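Local atomic coordinates of sensory transduction histidine kinase, putative (Borrelia burgdorferi, PDB entry 5BWJ), a protein that probably senses small molecules through this periplasmic Venus flytrap domain and relays the signal as a hybrid histidine kinase that autophosphorylates on histidine. Residues D6-K11 with E197-L202; D14-F19 with S83-S88; I91-N96 with D153-D158. One frame throughout, in Å; residues are numbered along the deposited sequence.

Contact 1: D6-K11 with E197-L202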
loop_
_atom_site.group_PDB
_atom_site.type_symbol
_atom_site.label_atom_id
_atom_site.label_comp_id
_atom_site.label_asym_id
_atom_site.label_seq_id
_atom_site.Cartn_x
_atom_site.Cartn_y
_atom_site.Cartn_z
ATOM N N ASP B 6 -28.981 -14.816 -3.900
ATOM C CA ASP B 6 -27.891 -15.582 -4.494
ATOM C C ASP B 6 -26.721 -15.721 -3.530
ATOM O O ASP B 6 -26.582 -14.937 -2.590
ATOM C CB ASP B 6 -27.414 -14.916 -5.787
ATOM C CG ASP B 6 -28.504 -14.822 -6.835
ATOM O OD1 ASP B 6 -29.318 -15.765 -6.937
ATOM O OD2 ASP B 6 -28.546 -13.806 -7.557
ATOM N N ILE B 7 -25.880 -16.723 -3.776
ATOM C CA ILE B 7 -24.677 -16.945 -2.983
ATOM C C ILE B 7 -23.466 -17.048 -3.911
ATOM O O ILE B 7 -23.509 -17.752 -4.918
ATOM C CB ILE B 7 -24.801 -18.217 -2.114
ATOM C CG1 ILE B 7 -23.486 -18.501 -1.384
ATOM C CG2 ILE B 7 -25.220 -19.417 -2.962
ATOM C CD1 ILE B 7 -23.613 -19.526 -0.276
ATOM N N PHE B 8 -22.399 -16.326 -3.575
ATOM C CA PHE B 8 -21.204 -16.275 -4.415
ATOM C C PHE B 8 -19.945 -16.605 -3.624
ATOM O O PHE B 8 -19.803 -16.217 -2.465
ATOM C CB PHE B 8 -21.063 -14.895 -5.062
ATOM C CG PHE B 8 -22.190 -14.546 -5.992
ATOM C CD1 PHE B 8 -22.294 -15.152 -7.234
ATOM C CD2 PHE B 8 -23.145 -13.613 -5.626
ATOM C CE1 PHE B 8 -23.332 -14.837 -8.092
ATOM C CE2 PHE B 8 -24.185 -13.290 -6.480
ATOM C CZ PHE B 8 -24.277 -13.904 -7.714
ATOM N N LYS B 9 -19.032 -17.323 -4.269
ATOM C CA LYS B 9 -17.784 -17.741 -3.643
ATOM C C LYS B 9 -16.633 -16.836 -4.070
ATOM O O LYS B 9 -16.399 -16.632 -5.262
ATOM C CB LYS B 9 -17.480 -19.196 -4.002
ATOM C CG LYS B 9 -16.288 -19.792 -3.278
ATOM C CD LYS B 9 -16.183 -21.283 -3.558
ATOM C CE LYS B 9 -15.078 -21.936 -2.746
ATOM N NZ LYS B 9 -15.032 -23.410 -2.960
ATOM N N PHE B 10 -15.928 -16.289 -3.085
ATOM C CA PHE B 10 -14.727 -15.501 -3.330
ATOM C C PHE B 10 -13.492 -16.285 -2.906
ATOM O O PHE B 10 -13.399 -16.744 -1.766
ATOM C CB PHE B 10 -14.792 -14.167 -2.581
ATOM C CG PHE B 10 -15.723 -13.164 -3.206
ATOM C CD1 PHE B 10 -15.237 -12.180 -4.050
ATOM C CD2 PHE B 10 -17.082 -13.206 -2.949
ATOM C CE1 PHE B 10 -16.091 -11.253 -4.628
ATOM C CE2 PHE B 10 -17.941 -12.285 -3.522
ATOM C CZ PHE B 10 -17.442 -11.305 -4.363
ATOM N N LYS B 11 -12.553 -16.451 -3.832
ATOM C CA LYS B 11 -11.292 -17.123 -3.532
ATOM C C LYS B 11 -10.165 -16.110 -3.375
ATOM O O LYS B 11 -9.780 -15.438 -4.335
ATOM C CB LYS B 11 -10.942 -18.135 -4.625
ATOM C CG LYS B 11 -11.698 -19.449 -4.506
ATOM C CD LYS B 11 -11.112 -20.506 -5.424
ATOM C CE LYS B 11 -11.840 -21.829 -5.295
ATOM N NZ LYS B 11 -11.746 -22.402 -3.923
ATOM N N GLU B 197 -23.304 -17.258 -16.177
ATOM C CA GLU B 197 -23.863 -15.984 -16.617
ATOM C C GLU B 197 -24.187 -15.085 -15.427
ATOM O O GLU B 197 -24.082 -13.861 -15.516
ATOM C CB GLU B 197 -25.122 -16.215 -17.456
ATOM N N ILE B 198 -24.578 -15.700 -14.317
ATOM C CA ILE B 198 -24.932 -14.960 -13.112
ATOM C C ILE B 198 -23.717 -14.231 -12.541
ATOM O O ILE B 198 -23.854 -13.171 -11.931
ATOM C CB ILE B 198 -25.536 -15.891 -12.032
ATOM C CG1 ILE B 198 -25.951 -15.084 -10.798
ATOM C CG2 ILE B 198 -24.550 -16.993 -11.653
ATOM C CD1 ILE B 198 -26.760 -15.874 -9.786
ATOM N N VAL B 199 -22.532 -14.796 -12.751
ATOM C CA VAL B 199 -21.296 -14.191 -12.265
ATOM C C VAL B 199 -20.836 -13.084 -13.208
ATOM O O VAL B 199 -20.404 -12.021 -12.764
ATOM C CB VAL B 199 -20.171 -15.241 -12.115
ATOM C CG1 VAL B 199 -18.868 -14.587 -11.655
ATOM C CG2 VAL B 199 -20.588 -16.330 -11.139
ATOM N N LYS B 200 -20.933 -13.338 -14.509
ATOM C CA LYS B 200 -20.497 -12.376 -15.514
ATOM C C LYS B 200 -21.309 -11.085 -15.457
ATOM O O LYS B 200 -20.836 -10.028 -15.874
ATOM C CB LYS B 200 -20.598 -12.985 -16.914
ATOM C CG LYS B 200 -19.608 -14.105 -17.178
ATOM C CD LYS B 200 -19.723 -14.614 -18.606
ATOM C CE LYS B 200 -18.647 -15.639 -18.924
ATOM N NZ LYS B 200 -18.770 -16.172 -20.310
ATOM N N ASN B 201 -22.530 -11.175 -14.938
ATOM C CA ASN B 201 -23.414 -10.018 -14.856
ATOM C C ASN B 201 -23.156 -9.177 -13.611
ATOM O O ASN B 201 -23.621 -8.042 -13.514
ATOM C CB ASN B 201 -24.877 -10.469 -14.877
ATOM N N LEU B 202 -22.416 -9.737 -12.659
ATOM C CA LEU B 202 -22.117 -9.030 -11.420
ATOM C C LEU B 202 -21.259 -7.798 -11.666
ATOM O O LEU B 202 -20.353 -7.814 -12.499
ATOM C CB LEU B 202 -21.399 -9.948 -10.430
ATOM C CG LEU B 202 -22.195 -11.096 -9.809
ATOM C CD1 LEU B 202 -21.281 -11.925 -8.925
ATOM C CD2 LEU B 202 -23.381 -10.572 -9.015
#

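Contact 2: D14-F19 with S83-S88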
loop_
_atom_site.group_PDB
_atom_site.type_symbol
_atom_site.label_atom_id
_atom_site.label_comp_id
_atom_site.label_asym_id
_atom_site.label_seq_id
_atom_site.Cartn_x
_atom_site.Cartn_y
_atom_site.Cartn_z
ATOM N N ASP B 14 -3.235 -16.404 -2.182
ATOM C CA ASP B 14 -1.971 -16.022 -1.559
ATOM C C ASP B 14 -2.214 -14.987 -0.453
ATOM O O ASP B 14 -3.063 -15.200 0.416
ATOM C CB ASP B 14 -1.004 -15.499 -2.631
ATOM C CG ASP B 14 0.435 -15.422 -2.145
ATOM O OD1 ASP B 14 0.771 -16.076 -1.136
ATOM O OD2 ASP B 14 1.236 -14.704 -2.780
ATOM N N GLN B 15 -1.478 -13.877 -0.480
ATOM C CA GLN B 15 -1.660 -12.805 0.493
ATOM C C GLN B 15 -1.571 -11.456 -0.208
ATOM O O GLN B 15 -0.904 -11.321 -1.236
ATOM C CB GLN B 15 -0.616 -12.898 1.606
ATOM C CG GLN B 15 -0.628 -14.224 2.354
ATOM C CD GLN B 15 0.325 -14.230 3.533
ATOM O OE1 GLN B 15 0.197 -13.421 4.454
ATOM N NE2 GLN B 15 1.293 -15.138 3.506
ATOM N N PHE B 16 -2.245 -10.464 0.361
ATOM C CA PHE B 16 -2.409 -9.165 -0.283
ATOM C C PHE B 16 -2.621 -8.093 0.781
ATOM O O PHE B 16 -3.751 -7.700 1.062
ATOM C CB PHE B 16 -3.593 -9.217 -1.260
ATOM C CG PHE B 16 -3.769 -7.978 -2.101
ATOM C CD1 PHE B 16 -4.860 -7.869 -2.948
ATOM C CD2 PHE B 16 -2.855 -6.936 -2.062
ATOM C CE1 PHE B 16 -5.042 -6.743 -3.729
ATOM C CE2 PHE B 16 -3.033 -5.809 -2.842
ATOM C CZ PHE B 16 -4.128 -5.713 -3.676
ATOM N N PHE B 17 -1.528 -7.629 1.378
ATOM C CA PHE B 17 -1.603 -6.629 2.438
ATOM C C PHE B 17 -2.142 -5.314 1.880
ATOM O O PHE B 17 -1.713 -4.883 0.812
ATOM C CB PHE B 17 -0.225 -6.407 3.069
ATOM C CG PHE B 17 -0.243 -5.497 4.270
ATOM C CD1 PHE B 17 -0.277 -6.025 5.551
ATOM C CD2 PHE B 17 -0.227 -4.118 4.120
ATOM C CE1 PHE B 17 -0.294 -5.196 6.658
ATOM C CE2 PHE B 17 -0.245 -3.284 5.224
ATOM C CZ PHE B 17 -0.277 -3.825 6.496
ATOM N N PRO B 18 -3.073 -4.661 2.597
ATOM C CA PRO B 18 -3.723 -5.002 3.869
ATOM C C PRO B 18 -5.097 -5.653 3.698
ATOM O O PRO B 18 -5.852 -5.749 4.665
ATOM C CB PRO B 18 -3.865 -3.639 4.540
ATOM C CG PRO B 18 -4.163 -2.726 3.387
ATOM C CD PRO B 18 -3.399 -3.278 2.196
ATOM N N PHE B 19 -5.422 -6.081 2.483
ATOM C CA PHE B 19 -6.738 -6.652 2.204
ATOM C C PHE B 19 -6.925 -8.005 2.884
ATOM O O PHE B 19 -7.971 -8.269 3.474
ATOM C CB PHE B 19 -6.950 -6.775 0.695
ATOM C CG PHE B 19 -7.051 -5.449 0.001
ATOM C CD1 PHE B 19 -8.282 -4.836 -0.169
ATOM C CD2 PHE B 19 -5.916 -4.803 -0.459
ATOM C CE1 PHE B 19 -8.378 -3.611 -0.798
ATOM C CE2 PHE B 19 -6.005 -3.578 -1.087
ATOM C CZ PHE B 19 -7.238 -2.980 -1.256
ATOM N N SER B 83 -12.534 -5.165 -12.674
ATOM C CA SER B 83 -12.273 -3.900 -11.997
ATOM C C SER B 83 -10.992 -3.924 -11.170
ATOM O O SER B 83 -10.561 -4.974 -10.694
ATOM C CB SER B 83 -13.454 -3.535 -11.097
ATOM O OG SER B 83 -13.216 -2.318 -10.411
ATOM N N GLU B 84 -10.394 -2.748 -11.007
ATOM C CA GLU B 84 -9.177 -2.588 -10.222
ATOM C C GLU B 84 -9.509 -2.484 -8.736
ATOM O O GLU B 84 -10.393 -1.722 -8.342
ATOM C CB GLU B 84 -8.411 -1.348 -10.689
ATOM C CG GLU B 84 -7.136 -1.055 -9.917
ATOM C CD GLU B 84 -6.394 0.150 -10.470
ATOM O OE1 GLU B 84 -6.220 0.227 -11.705
ATOM O OE2 GLU B 84 -5.992 1.023 -9.672
ATOM N N LEU B 85 -8.796 -3.251 -7.919
ATOM C CA LEU B 85 -9.033 -3.269 -6.480
ATOM C C LEU B 85 -8.049 -2.360 -5.750
ATOM O O LEU B 85 -8.425 -1.631 -4.833
ATOM C CB LEU B 85 -8.932 -4.698 -5.947
ATOM C CG LEU B 85 -9.139 -4.888 -4.443
ATOM C CD1 LEU B 85 -10.449 -4.269 -3.975
ATOM C CD2 LEU B 85 -9.099 -6.368 -4.102
ATOM N N ALA B 86 -6.788 -2.411 -6.161
ATOM C CA ALA B 86 -5.757 -1.562 -5.581
ATOM C C ALA B 86 -4.510 -1.584 -6.454
ATOM O O ALA B 86 -4.430 -2.346 -7.419
ATOM C CB ALA B 86 -5.424 -2.010 -4.169
ATOM N N ARG B 87 -3.544 -0.743 -6.101
ATOM C CA ARG B 87 -2.292 -0.642 -6.840
ATOM C C ARG B 87 -1.112 -1.054 -5.972
ATOM O O ARG B 87 -1.149 -0.912 -4.750
ATOM C CB ARG B 87 -2.085 0.786 -7.350
ATOM C CG ARG B 87 -2.810 1.107 -8.644
ATOM C CD ARG B 87 -2.571 2.553 -9.050
ATOM N NE ARG B 87 -2.771 2.772 -10.482
ATOM C CZ ARG B 87 -3.927 3.119 -11.043
ATOM N NH1 ARG B 87 -3.992 3.296 -12.357
ATOM N NH2 ARG B 87 -5.018 3.289 -10.307
ATOM N N SER B 88 -0.066 -1.557 -6.619
ATOM C CA SER B 88 1.175 -1.907 -5.941
ATOM C C SER B 88 2.370 -1.422 -6.754
ATOM O O SER B 88 2.221 -0.979 -7.895
ATOM C CB SER B 88 1.267 -3.419 -5.722
ATOM O OG SER B 88 0.194 -3.888 -4.924
#

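Contact 3: I91-N96 with D153-D158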
loop_
_atom_site.group_PDB
_atom_site.type_symbol
_atom_site.label_atom_id
_atom_site.label_comp_id
_atom_site.label_asym_id
_atom_site.label_seq_id
_atom_site.Cartn_x
_atom_site.Cartn_y
_atom_site.Cartn_z
ATOM N N ILE B 91 8.967 -4.390 -6.617
ATOM C CA ILE B 91 10.237 -4.121 -5.951
ATOM C C ILE B 91 11.114 -5.366 -5.920
ATOM O O ILE B 91 10.644 -6.475 -5.649
ATOM C CB ILE B 91 10.013 -3.595 -4.509
ATOM C CG1 ILE B 91 9.593 -2.122 -4.563
ATOM C CG2 ILE B 91 11.278 -3.760 -3.650
ATOM C CD1 ILE B 91 9.390 -1.460 -3.211
ATOM N N LEU B 92 12.392 -5.166 -6.222
ATOM C CA LEU B 92 13.391 -6.212 -6.076
ATOM C C LEU B 92 13.982 -6.124 -4.672
ATOM O O LEU B 92 14.676 -5.158 -4.346
ATOM C CB LEU B 92 14.484 -6.071 -7.139
ATOM C CG LEU B 92 15.460 -7.242 -7.263
ATOM C CD1 LEU B 92 14.756 -8.480 -7.804
ATOM C CD2 LEU B 92 16.635 -6.867 -8.148
ATOM N N PHE B 93 13.684 -7.121 -3.842
ATOM C CA PHE B 93 14.149 -7.153 -2.456
ATOM C C PHE B 93 15.390 -8.023 -2.279
ATOM O O PHE B 93 15.616 -8.960 -3.042
ATOM C CB PHE B 93 13.051 -7.683 -1.532
ATOM C CG PHE B 93 11.932 -6.716 -1.286
ATOM C CD1 PHE B 93 12.120 -5.607 -0.478
ATOM C CD2 PHE B 93 10.681 -6.934 -1.835
ATOM C CE1 PHE B 93 11.087 -4.725 -0.240
ATOM C CE2 PHE B 93 9.645 -6.054 -1.600
ATOM C CZ PHE B 93 9.848 -4.949 -0.800
ATOM N N PHE B 94 16.181 -7.715 -1.254
ATOM C CA PHE B 94 17.281 -8.582 -0.840
ATOM C C PHE B 94 17.559 -8.383 0.646
ATOM O O PHE B 94 17.047 -7.447 1.259
ATOM C CB PHE B 94 18.540 -8.316 -1.670
ATOM C CG PHE B 94 19.085 -6.922 -1.532
ATOM C CD1 PHE B 94 18.613 -5.897 -2.334
ATOM C CD2 PHE B 94 20.081 -6.640 -0.612
ATOM C CE1 PHE B 94 19.115 -4.614 -2.212
ATOM C CE2 PHE B 94 20.587 -5.360 -0.485
ATOM C CZ PHE B 94 20.104 -4.347 -1.287
ATOM N N LYS B 95 18.359 -9.273 1.220
ATOM C CA LYS B 95 18.616 -9.268 2.657
ATOM C C LYS B 95 19.770 -8.347 3.044
ATOM O O LYS B 95 20.615 -8.009 2.216
ATOM C CB LYS B 95 18.917 -10.690 3.142
ATOM C CG LYS B 95 17.719 -11.625 3.116
ATOM C CD LYS B 95 18.142 -13.086 3.245
ATOM C CE LYS B 95 18.942 -13.341 4.518
ATOM N NZ LYS B 95 19.295 -14.779 4.672
ATOM N N ASN B 96 19.794 -7.956 4.316
ATOM C CA ASN B 96 20.873 -7.143 4.867
ATOM C C ASN B 96 20.947 -5.765 4.222
ATOM O O ASN B 96 21.397 -4.803 4.845
ATOM C CB ASN B 96 22.214 -7.863 4.706
ATOM N N ASP B 153 19.025 -14.944 -4.341
ATOM C CA ASP B 153 19.693 -13.722 -3.904
ATOM C C ASP B 153 18.709 -12.560 -3.827
ATOM O O ASP B 153 18.824 -11.694 -2.958
ATOM C CB ASP B 153 20.842 -13.373 -4.854
ATOM C CG ASP B 153 21.927 -14.432 -4.871
ATOM O OD1 ASP B 153 22.287 -14.936 -3.787
ATOM O OD2 ASP B 153 22.419 -14.763 -5.970
ATOM N N TYR B 154 17.748 -12.550 -4.745
ATOM C CA TYR B 154 16.750 -11.486 -4.818
ATOM C C TYR B 154 15.354 -12.060 -5.029
ATOM O O TYR B 154 15.200 -13.120 -5.637
ATOM C CB TYR B 154 17.085 -10.515 -5.953
ATOM C CG TYR B 154 18.472 -9.923 -5.869
ATOM C CD1 TYR B 154 19.568 -10.590 -6.404
ATOM C CD2 TYR B 154 18.688 -8.696 -5.260
ATOM C CE1 TYR B 154 20.838 -10.052 -6.331
ATOM C CE2 TYR B 154 19.954 -8.149 -5.181
ATOM C CZ TYR B 154 21.025 -8.831 -5.718
ATOM O OH TYR B 154 22.287 -8.289 -5.640
ATOM N N ILE B 155 14.343 -11.360 -4.522
ATOM C CA ILE B 155 12.955 -11.694 -4.821
ATOM C C ILE B 155 12.270 -10.471 -5.420
ATOM O O ILE B 155 12.595 -9.336 -5.076
ATOM C CB ILE B 155 12.189 -12.182 -3.573
ATOM C CG1 ILE B 155 12.206 -11.114 -2.475
ATOM C CG2 ILE B 155 12.787 -13.497 -3.080
ATOM C CD1 ILE B 155 11.412 -11.480 -1.233
ATOM N N TYR B 156 11.325 -10.721 -6.321
ATOM C CA TYR B 156 10.661 -9.666 -7.072
ATOM C C TYR B 156 9.148 -9.801 -6.950
ATOM O O TYR B 156 8.588 -10.848 -7.270
ATOM C CB TYR B 156 11.093 -9.730 -8.538
ATOM C CG TYR B 156 10.700 -8.533 -9.367
ATOM C CD1 TYR B 156 11.203 -7.271 -9.082
ATOM C CD2 TYR B 156 9.842 -8.666 -10.450
ATOM C CE1 TYR B 156 10.852 -6.173 -9.844
ATOM C CE2 TYR B 156 9.486 -7.573 -11.219
ATOM C CZ TYR B 156 9.994 -6.330 -10.911
ATOM O OH TYR B 156 9.644 -5.240 -11.670
ATOM N N GLY B 157 8.487 -8.749 -6.478
ATOM C CA GLY B 157 7.047 -8.793 -6.308
ATOM C C GLY B 157 6.455 -7.613 -5.562
ATOM O O GLY B 157 6.999 -6.506 -5.576
ATOM N N ASP B 158 5.329 -7.869 -4.903
ATOM C CA ASP B 158 4.544 -6.831 -4.243
ATOM C C ASP B 158 5.326 -6.130 -3.134
ATOM O O ASP B 158 5.895 -6.783 -2.259
ATOM C CB ASP B 158 3.261 -7.437 -3.673
ATOM C CG ASP B 158 2.329 -6.393 -3.099
ATOM O OD1 ASP B 158 2.445 -6.093 -1.894
ATOM O OD2 ASP B 158 1.484 -5.870 -3.855
#

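Contact 1: D6-K11 with E197-L202
Asp6, near the N-terminal end of strand 6-13, points its CB toward helix 197-200. Its carboxylate meets the end of Ile198 tip to tip, with OD2 of Asp6 3.5 Å from CD1 of Ile198. This is a van der Waals touch between a charged group and a methyl. Phe8 carries most of the contact. Its CG lies anti to the carbonyl carbon (chi1 -63°), which sends the ring out toward the helix. CD1 of Leu202 sits over the centre of one ring face, 3.7 Å from the centroid of Phe8 and 11° off the ring normal, a well-centred CH-pi contact. The second methyl, CD2 of Leu202, comes to 3.7 Å from CZ of Phe8. Ile198 meets the same ring in its plane, at the edge, with CG1 3.7 Å from CZ of Phe8. CG1 of Ile198 is anti to the backbone N (chi1 -178°), and the extended chain lets it pass the ring and go on to Asp6. Val199 adds a looser contact through CG2. No hydrogen bond joins the segments; the contact is essentially apolar and partly buried. Phe8 and Leu202 also both touch Trp39 of helix 32-42. Strand 6-13 runs parallel to strands 45-52 and 65-69 in the mixed sheet, and the short helix 197-200 packs against it near its N-terminal end.

Contact 2: D14-F19 with S83-S88
Phe16 has CG anti to its backbone N (chi1 -174°), whereas Phe19 has CG anti to its carbonyl carbon (chi1 -67°). These torsions send both rings from loop 14-19 toward strand 84-88. The rings also meet each other: CD2 of Phe19 lies over the centre of one face of Phe16, 3.7 Å above its plane. The cis peptide bond before Pro18 lies between them in the chain. On the strand, Leu85 has CG anti to its backbone N (chi1 179°) and reaches Phe19 tip to tip, with CD1 of Leu85 3.8 Å from CE1 of Phe19. Its other methyl slides past Phe16, CD2 of Leu85 lying 4.1 Å from CE1 of Phe16. Leu85 and Ala86 both face Asn187 of strand 184-192, which makes a classic beta bulge. Consecutive side chains of the bulge thus point toward the same aromatic pair. CB of Ala86 comes to 3.5 Å from CE2 of Phe19 and to 4.0 Å from CZ of Phe16. The contact lies deep in the Venus flytrap fold, has no hydrogen bond between the segments and rests mainly on apolar side chains. Ser88 borders Phe16 through its hydroxyl, which is hydrogen-bonded to Asp158 and Asn187. Phe19 also packs on Ile32 and Ile35 of helix 32-42, and on Ile89 of the second subunit.

Contact 3: I91-N96 with D153-D158
Four backbone hydrogen bonds join strand 91-94 to the antiparallel segment 153-158. Ile91 and Gly157 form one hydrogen-bonded pair. N of Ile91 donates to O of Gly157 at 3.1 Å, in the carbonyl plane. N of Gly157 returns a bond of 3.2 Å to O of Ile91, but from 29° above that carbonyl plane. Phe93 and Ile155 form the second such pair. N of Phe93 to O of Ile155 is the shortest bond at 2.8 Å and runs nearly along the C=O axis. N of Ile155 meets O of Phe93 at 3.1 Å on a lone pair. CA-H...O contacts supplement three acceptors, among them Tyr154 CA to Phe93 O at 3.3 Å. Between these pairs, Leu92 and Tyr156 form a non-hydrogen-bonded pair, and the backbone of Leu92 bonds instead to Phe177. That of Tyr156 bonds to Gly115. The hydroxyl of Tyr156 is satisfied by Ser90 and by the carbonyl of Val181. OD2 of Asp158 is taken up by Ser88 of contact 2, while OD1 caps N of Thr161 at the start of helix 161-169. On the face of Leu92, its CD1 rests 3.6 Å from CB of Tyr154. Phe94 holds CG in the crowded position between backbone N and carbonyl carbon (chi1 62°). Its ring lies beside that of Tyr154, the planes at 66°. On the other face, CB of Phe93 meets CG1 of Ile155. Ile155 there packs on helix 140-148, and Tyr156 reaches helix 121-128 from the opposite face. Strand 154-156 lies between strand 79-94 and the parallel strand 114-117, and strand 175-176 pairs with 79-94 on its other edge.

All three contacts reach the same large mixed sheet. Contacts 1 and 3 lie on opposite sides of the chain's centre, their own centres 36 Å apart. Contact 2 is near the middle, its centre 20 Å from that of contact 1 and 19 Å from that of contact 3. Strand 79-94 carries segments of both contacts 2 and 3. These two touch where Ser88 OG lies 2.6 Å from Asp158 OD2, a probable hydrogen bond. The side chain of Phe19 in contact 2 is about 10 Å from that of Glu29, a magnesium-binding residue with no ion bound in this chain. A separate bound magnesium lies about 7 Å from the side chain of Phe94 in contact 3.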